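PDB 4OCI: calmodulin, putative from Entamoeba histolytica, which binds calcium through an EF-hand and is involved in initiating the phagocytosis of human erythrocytes by the amoeba. Local coordinates for residues A[23-28]-A[43-48]; A[94-99]-A[128-133]. One frame throughout, in Å; residues are numbered along the deposited sequence.

Contact 1 (A[23-28]-A[43-48]); sequences LTLNEF and AIASTY
Tyr48 reaches from helix 41-50 to the start of helix 25-34, its ring lying under Leu25 CA, with Phe28 beside its CD1 edge and oblique to it. Its CB points toward 23-28, and CG stands anti to the backbone N (chi1 -176°). Leu25 CA sits over the centre of one ring face, 3.8 Å from the Tyr48 centroid, in a CH-pi contact. At the far end the phenol gives a hydrogen bond to a backbone carbonyl: Tyr48 OH lies 2.8 Å from Leu23 O, in the carbonyl plane and on a lone pair. The Phe28 and Tyr48 side chains slide past each other in opposite directions, with Phe28 CB 3.7 Å from Tyr48 CD1 and the ring planes inclined at 45°. Further along, Phe28 CE2 meets Ile44 CG2 at 3.7 Å, and Ile44 O lies at the edge of the Phe28 ring. This pairing joins the outgoing helix of the calcium-binding EF-hand to helix 41-50, which follows it in the chain. Thr24 and Glu27 form a capping box at that outgoing helix: Thr24 N donates to Glu27 OE1 (3.0 Å), which it meets from above the carboxylate plane, and Glu27 N returns a bond to Thr24 OG1 (3.3 Å). Glu27 OE2 also takes a bond from Gly17 N in the calcium loop. Leu25 CD1 touches both Tyr48 CB and Ala45 CB (3.9 Å to the latter), and Thr41 of the second subunit packs on Leu25. The open side lies at partly exposed Thr24 and at Asn26, whose CB points away from 43-48 and which is exposed to solvent.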
loop_
_atom_site.group_PDB
_atom_site.type_symbol
_atom_site.label_atom_id
_atom_site.label_comp_id
_atom_site.label_asym_id
_atom_site.label_seq_id
_atom_site.Cartn_x
_atom_site.Cartn_y
_atom_site.Cartn_z
ATOM N N LEU A 23 -6.116 8.755 -10.631
ATOM C CA LEU A 23 -5.782 8.950 -9.236
ATOM C C LEU A 23 -4.418 8.411 -8.867
ATOM O O LEU A 23 -4.042 7.316 -9.359
ATOM C CB LEU A 23 -6.850 8.244 -8.359
ATOM C CG LEU A 23 -8.277 8.723 -8.536
ATOM C CD1 LEU A 23 -9.105 7.963 -7.546
ATOM C CD2 LEU A 23 -8.318 10.265 -8.270
ATOM N N THR A 24 -3.677 9.166 -8.042
ATOM C CA THR A 24 -2.488 8.618 -7.346
ATOM C C THR A 24 -2.927 7.626 -6.263
ATOM O O THR A 24 -4.100 7.511 -5.982
ATOM C CB THR A 24 -1.658 9.664 -6.686
ATOM O OG1 THR A 24 -2.438 10.285 -5.667
ATOM C CG2 THR A 24 -1.164 10.723 -7.697
ATOM N N LEU A 25 -1.975 6.916 -5.632
ATOM C CA LEU A 25 -2.302 6.020 -4.537
ATOM C C LEU A 25 -2.904 6.777 -3.377
ATOM O O LEU A 25 -3.953 6.382 -2.888
ATOM C CB LEU A 25 -0.985 5.355 -4.060
ATOM C CG LEU A 25 -1.133 4.530 -2.786
ATOM C CD1 LEU A 25 -2.091 3.390 -2.929
ATOM C CD2 LEU A 25 0.361 4.060 -2.494
ATOM N N ASN A 26 -2.322 7.891 -2.949
ATOM C CA ASN A 26 -2.958 8.624 -1.813
ATOM C C ASN A 26 -4.352 9.176 -2.097
ATOM O O ASN A 26 -5.204 9.135 -1.213
ATOM C CB ASN A 26 -2.093 9.781 -1.335
ATOM C CG ASN A 26 -0.974 9.293 -0.477
ATOM O OD1 ASN A 26 -1.064 8.212 0.168
ATOM N ND2 ASN A 26 0.122 10.043 -0.477
ATOM N N GLU A 27 -4.609 9.634 -3.335
ATOM C CA GLU A 27 -5.949 10.079 -3.729
ATOM C C GLU A 27 -6.951 8.947 -3.748
ATOM O O GLU A 27 -8.096 9.146 -3.330
ATOM C CB GLU A 27 -5.953 10.759 -5.109
ATOM C CG GLU A 27 -5.173 12.120 -5.063
ATOM C CD GLU A 27 -4.765 12.659 -6.448
ATOM O OE1 GLU A 27 -4.882 11.892 -7.454
ATOM O OE2 GLU A 27 -4.298 13.867 -6.531
ATOM N N PHE A 28 -6.550 7.783 -4.224
ATOM C CA PHE A 28 -7.405 6.592 -4.175
ATOM C C PHE A 28 -7.773 6.192 -2.763
ATOM O O PHE A 28 -8.952 5.960 -2.461
ATOM C CB PHE A 28 -6.732 5.441 -4.865
ATOM C CG PHE A 28 -7.505 4.131 -4.802
ATOM C CD1 PHE A 28 -8.724 4.008 -5.422
ATOM C CD2 PHE A 28 -6.989 3.010 -4.133
ATOM C CE1 PHE A 28 -9.448 2.760 -5.410
ATOM C CE2 PHE A 28 -7.717 1.797 -4.117
ATOM C CZ PHE A 28 -8.922 1.681 -4.733
ATOM N N ALA A 43 -4.191 -2.976 2.426
ATOM C CA ALA A 43 -5.128 -3.750 1.587
ATOM C C ALA A 43 -5.680 -2.834 0.441
ATOM O O ALA A 43 -5.813 -3.260 -0.729
ATOM C CB ALA A 43 -6.361 -4.310 2.467
ATOM N N ILE A 44 -5.999 -1.610 0.803
ATOM C CA ILE A 44 -6.378 -0.556 -0.196
ATOM C C ILE A 44 -5.226 -0.377 -1.208
ATOM O O ILE A 44 -5.457 -0.340 -2.401
ATOM C CB ILE A 44 -6.669 0.826 0.543
ATOM C CG1 ILE A 44 -7.943 0.609 1.421
ATOM C CG2 ILE A 44 -6.978 1.966 -0.522
ATOM C CD1 ILE A 44 -8.402 1.841 2.311
ATOM N N ALA A 45 -3.990 -0.288 -0.730
ATOM C CA ALA A 45 -2.804 -0.060 -1.559
ATOM C C ALA A 45 -2.531 -1.241 -2.456
ATOM O O ALA A 45 -2.129 -1.087 -3.616
ATOM C CB ALA A 45 -1.534 0.288 -0.651
ATOM N N SER A 46 -2.773 -2.430 -1.932
ATOM C CA SER A 46 -2.636 -3.633 -2.697
ATOM C C SER A 46 -3.641 -3.678 -3.876
ATOM O O SER A 46 -3.310 -4.085 -4.951
ATOM C CB SER A 46 -2.907 -4.809 -1.759
ATOM O OG SER A 46 -2.720 -5.982 -2.461
ATOM N N THR A 47 -4.899 -3.291 -3.650
ATOM C CA THR A 47 -5.888 -3.192 -4.741
ATOM C C THR A 47 -5.426 -2.161 -5.761
ATOM O O THR A 47 -5.497 -2.387 -6.957
ATOM C CB THR A 47 -7.276 -2.755 -4.146
ATOM O OG1 THR A 47 -7.645 -3.716 -3.142
ATOM C CG2 THR A 47 -8.408 -2.612 -5.221
ATOM N N TYR A 48 -4.936 -1.021 -5.275
ATOM C CA TYR A 48 -4.394 0.000 -6.207
ATOM C C TYR A 48 -3.250 -0.602 -7.069
ATOM O O TYR A 48 -3.202 -0.402 -8.293
ATOM C CB TYR A 48 -3.914 1.217 -5.392
ATOM C CG TYR A 48 -3.445 2.340 -6.282
ATOM C CD1 TYR A 48 -4.318 3.316 -6.709
ATOM C CD2 TYR A 48 -2.089 2.386 -6.775
ATOM C CE1 TYR A 48 -3.871 4.386 -7.581
ATOM C CE2 TYR A 48 -1.640 3.419 -7.640
ATOM C CZ TYR A 48 -2.535 4.428 -8.012
ATOM O OH TYR A 48 -2.093 5.442 -8.848
#

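Contact 2 (A[94-99]-A[128-133]). With ACT (acetate ion), chain D.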
loop_
_atom_site.group_PDB
_atom_site.type_symbol
_atom_site.label_atom_id
_atom_site.label_comp_id
_atom_site.label_asym_id
_atom_site.label_seq_id
_atom_site.Cartn_x
_atom_site.Cartn_y
_atom_site.Cartn_z
ATOM N N ILE A 94 -20.310 -4.355 24.749
ATOM C CA ILE A 94 -20.932 -5.554 24.195
ATOM C C ILE A 94 -20.094 -6.822 24.521
ATOM O O ILE A 94 -18.902 -6.705 24.774
ATOM C CB ILE A 94 -21.294 -5.411 22.693
ATOM C CG1 ILE A 94 -20.008 -5.372 21.791
ATOM C CG2 ILE A 94 -22.260 -4.267 22.528
ATOM C CD1 ILE A 94 -20.328 -5.728 20.346
ATOM N N PRO A 95 -20.720 -8.021 24.537
ATOM C CA PRO A 95 -19.917 -9.273 24.590
ATOM C C PRO A 95 -18.974 -9.460 23.434
ATOM O O PRO A 95 -19.341 -9.148 22.309
ATOM C CB PRO A 95 -20.958 -10.379 24.576
ATOM C CG PRO A 95 -22.278 -9.707 24.896
ATOM C CD PRO A 95 -22.165 -8.270 24.451
ATOM N N ALA A 96 -17.765 -9.972 23.717
ATOM C CA ALA A 96 -16.774 -10.141 22.733
ATOM C C ALA A 96 -17.284 -11.134 21.699
ATOM O O ALA A 96 -16.969 -11.028 20.487
ATOM C CB ALA A 96 -15.492 -10.671 23.376
ATOM N N ILE A 97 -18.033 -12.134 22.148
ATOM C CA ILE A 97 -18.478 -13.116 21.187
ATOM C C ILE A 97 -19.509 -12.556 20.226
ATOM O O ILE A 97 -19.585 -13.005 19.053
ATOM C CB ILE A 97 -19.001 -14.413 21.860
ATOM C CG1 ILE A 97 -18.998 -15.581 20.793
ATOM C CG2 ILE A 97 -20.431 -14.191 22.570
ATOM C CD1 ILE A 97 -19.747 -16.721 21.323
ATOM N N GLU A 98 -20.252 -11.545 20.674
ATOM C CA GLU A 98 -21.237 -10.915 19.786
ATOM C C GLU A 98 -20.508 -9.974 18.770
ATOM O O GLU A 98 -20.898 -9.842 17.597
ATOM C CB GLU A 98 -22.284 -10.140 20.550
ATOM C CG GLU A 98 -23.247 -11.062 21.375
ATOM C CD GLU A 98 -24.216 -11.865 20.429
ATOM O OE1 GLU A 98 -24.630 -11.291 19.354
ATOM O OE2 GLU A 98 -24.563 -13.049 20.741
ATOM N N LEU A 99 -19.512 -9.256 19.249
ATOM C CA LEU A 99 -18.570 -8.587 18.327
ATOM C C LEU A 99 -17.985 -9.546 17.278
ATOM O O LEU A 99 -17.933 -9.201 16.133
ATOM C CB LEU A 99 -17.421 -7.980 19.108
ATOM C CG LEU A 99 -16.524 -7.113 18.190
ATOM C CD1 LEU A 99 -17.300 -6.064 17.314
ATOM C CD2 LEU A 99 -15.385 -6.471 18.944
ATOM N N GLY A 128 -15.565 -12.415 27.595
ATOM C CA GLY A 128 -15.740 -11.163 28.306
ATOM C C GLY A 128 -16.480 -10.142 27.439
ATOM O O GLY A 128 -17.211 -10.529 26.500
ATOM N N VAL A 129 -16.270 -8.863 27.769
ATOM C CA VAL A 129 -16.956 -7.780 27.121
ATOM C C VAL A 129 -15.945 -6.908 26.384
ATOM O O VAL A 129 -14.741 -6.959 26.625
ATOM C CB VAL A 129 -17.828 -6.937 28.124
ATOM C CG1 VAL A 129 -18.836 -7.829 28.889
ATOM C CG2 VAL A 129 -16.993 -6.117 29.139
ATOM N N VAL A 130 -16.441 -6.070 25.501
ATOM C CA VAL A 130 -15.569 -5.122 24.802
ATOM C C VAL A 130 -16.148 -3.731 24.965
ATOM O O VAL A 130 -17.383 -3.541 24.816
ATOM C CB VAL A 130 -15.607 -5.436 23.280
ATOM C CG1 VAL A 130 -14.672 -4.431 22.450
ATOM C CG2 VAL A 130 -15.195 -6.850 23.081
ATOM N N LYS A 131 -15.261 -2.750 25.233
ATOM C CA LYS A 131 -15.693 -1.372 25.354
ATOM C C LYS A 131 -15.801 -0.827 23.915
ATOM O O LYS A 131 -14.800 -0.701 23.214
ATOM C CB LYS A 131 -14.677 -0.569 26.163
ATOM C CG LYS A 131 -15.280 0.726 26.668
ATOM C CD LYS A 131 -14.462 1.354 27.879
ATOM C CE LYS A 131 -14.958 2.770 28.279
ATOM N NZ LYS A 131 -14.527 3.882 27.296
ATOM N N VAL A 132 -17.007 -0.534 23.461
ATOM C CA VAL A 132 -17.279 -0.242 22.043
ATOM C C VAL A 132 -16.499 0.992 21.572
ATOM O O VAL A 132 -15.893 0.949 20.486
ATOM C CB VAL A 132 -18.787 0.041 21.864
ATOM C CG1 VAL A 132 -19.050 0.717 20.532
ATOM C CG2 VAL A 132 -19.643 -1.299 22.017
ATOM N N ASP A 133 -16.457 2.091 22.359
ATOM C CA ASP A 133 -15.738 3.299 21.818
ATOM C C ASP A 133 -14.228 3.002 21.631
ATOM O O ASP A 133 -13.621 3.354 20.589
ATOM C CB ASP A 133 -15.999 4.619 22.577
ATOM C CG ASP A 133 -15.573 4.579 24.109
ATOM O OD1 ASP A 133 -15.440 3.461 24.694
ATOM O OD2 ASP A 133 -15.383 5.690 24.754
HETATM C C ACT D . -11.526 -3.069 24.861
HETATM O O ACT D . -12.574 -3.390 25.482
HETATM O OXT ACT D . -10.436 -3.391 25.426
HETATM C CH3 ACT D . -11.552 -2.380 23.521
HETATM O O HOH W 1 -18.121 -12.814 25.184
#
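The short antiparallel pairing between the loops of two EF-hands, the usual link between paired hands, joins 94-99 to 128-133. Ile94 and Val130 form its hydrogen-bonded pair: Ile94 N donates to Val130 O at 3.0 Å, and Val130 N to Ile94 O at 2.6 Å. One step on, Pro95 faces Val129 as a non-hydrogen-bonded pair whose side chains diverge. The ladder is extended past the proline by Ala96 N, which binds Gly128 O at 2.9 Å with a nearly straight N-H...O angle of 173°. Gly128 O also accepts from water 1, which in turn accepts from Ile97 N, so the first turn of helix 96-106 is tied to the opposite segment both directly and through water.

The buried side of the pairing carries Ile94 and Val130. Val130 uses its two methyls separately: CG2 rests against Ala96 CB (3.8 Å), while CG1 approaches Leu99 CD2 (4.1 Å), the Val130 and Leu99 side chains crossing at about a right angle. Ile94 CG2 meets Val132 CG2 at 4.0 Å. Beyond Val130, Lys131 N gives a bond of 2.8 Å to the oxygen O of an acetate, probably from the crystallisation liquor, which also lies near Val130 CG1. Lys131 bends at its last torsion (chi4 -75°), turning NZ to Asp133 OD1 in a salt bridge of 2.8 Å on the syn lone pair.

Phe135 of helix 132-145 packs on both Leu99 and Val130, Ile124 on Ala96 and Val130, and Ile83 of helix 76-86 on Val132; helices 96-106 and 132-145 leave directly from the ends of the two strands.

How the contacts relate
Contacts 1 and 2 follow one another along the chain and lie on opposite sides of its centre, their own centres 32 Å apart and their nearest atoms about 19 Å apart, without touching. Contact 1 adjoins the calcium site: the side chain of Thr24 is about 5 Å from the ion, which Asp16, Asp18, Asp20 and Tyr22 bind, and that of Leu23 is about 4 Å from the side chain of Asp16. Contact 2 lies away from the annotated metal sites. The two also differ in means, helix against helix through aromatic side chains in 23-28/43-48, but strand against strand through backbone bonds in 94-99/128-133. The second subunit approaches contact 1 alone.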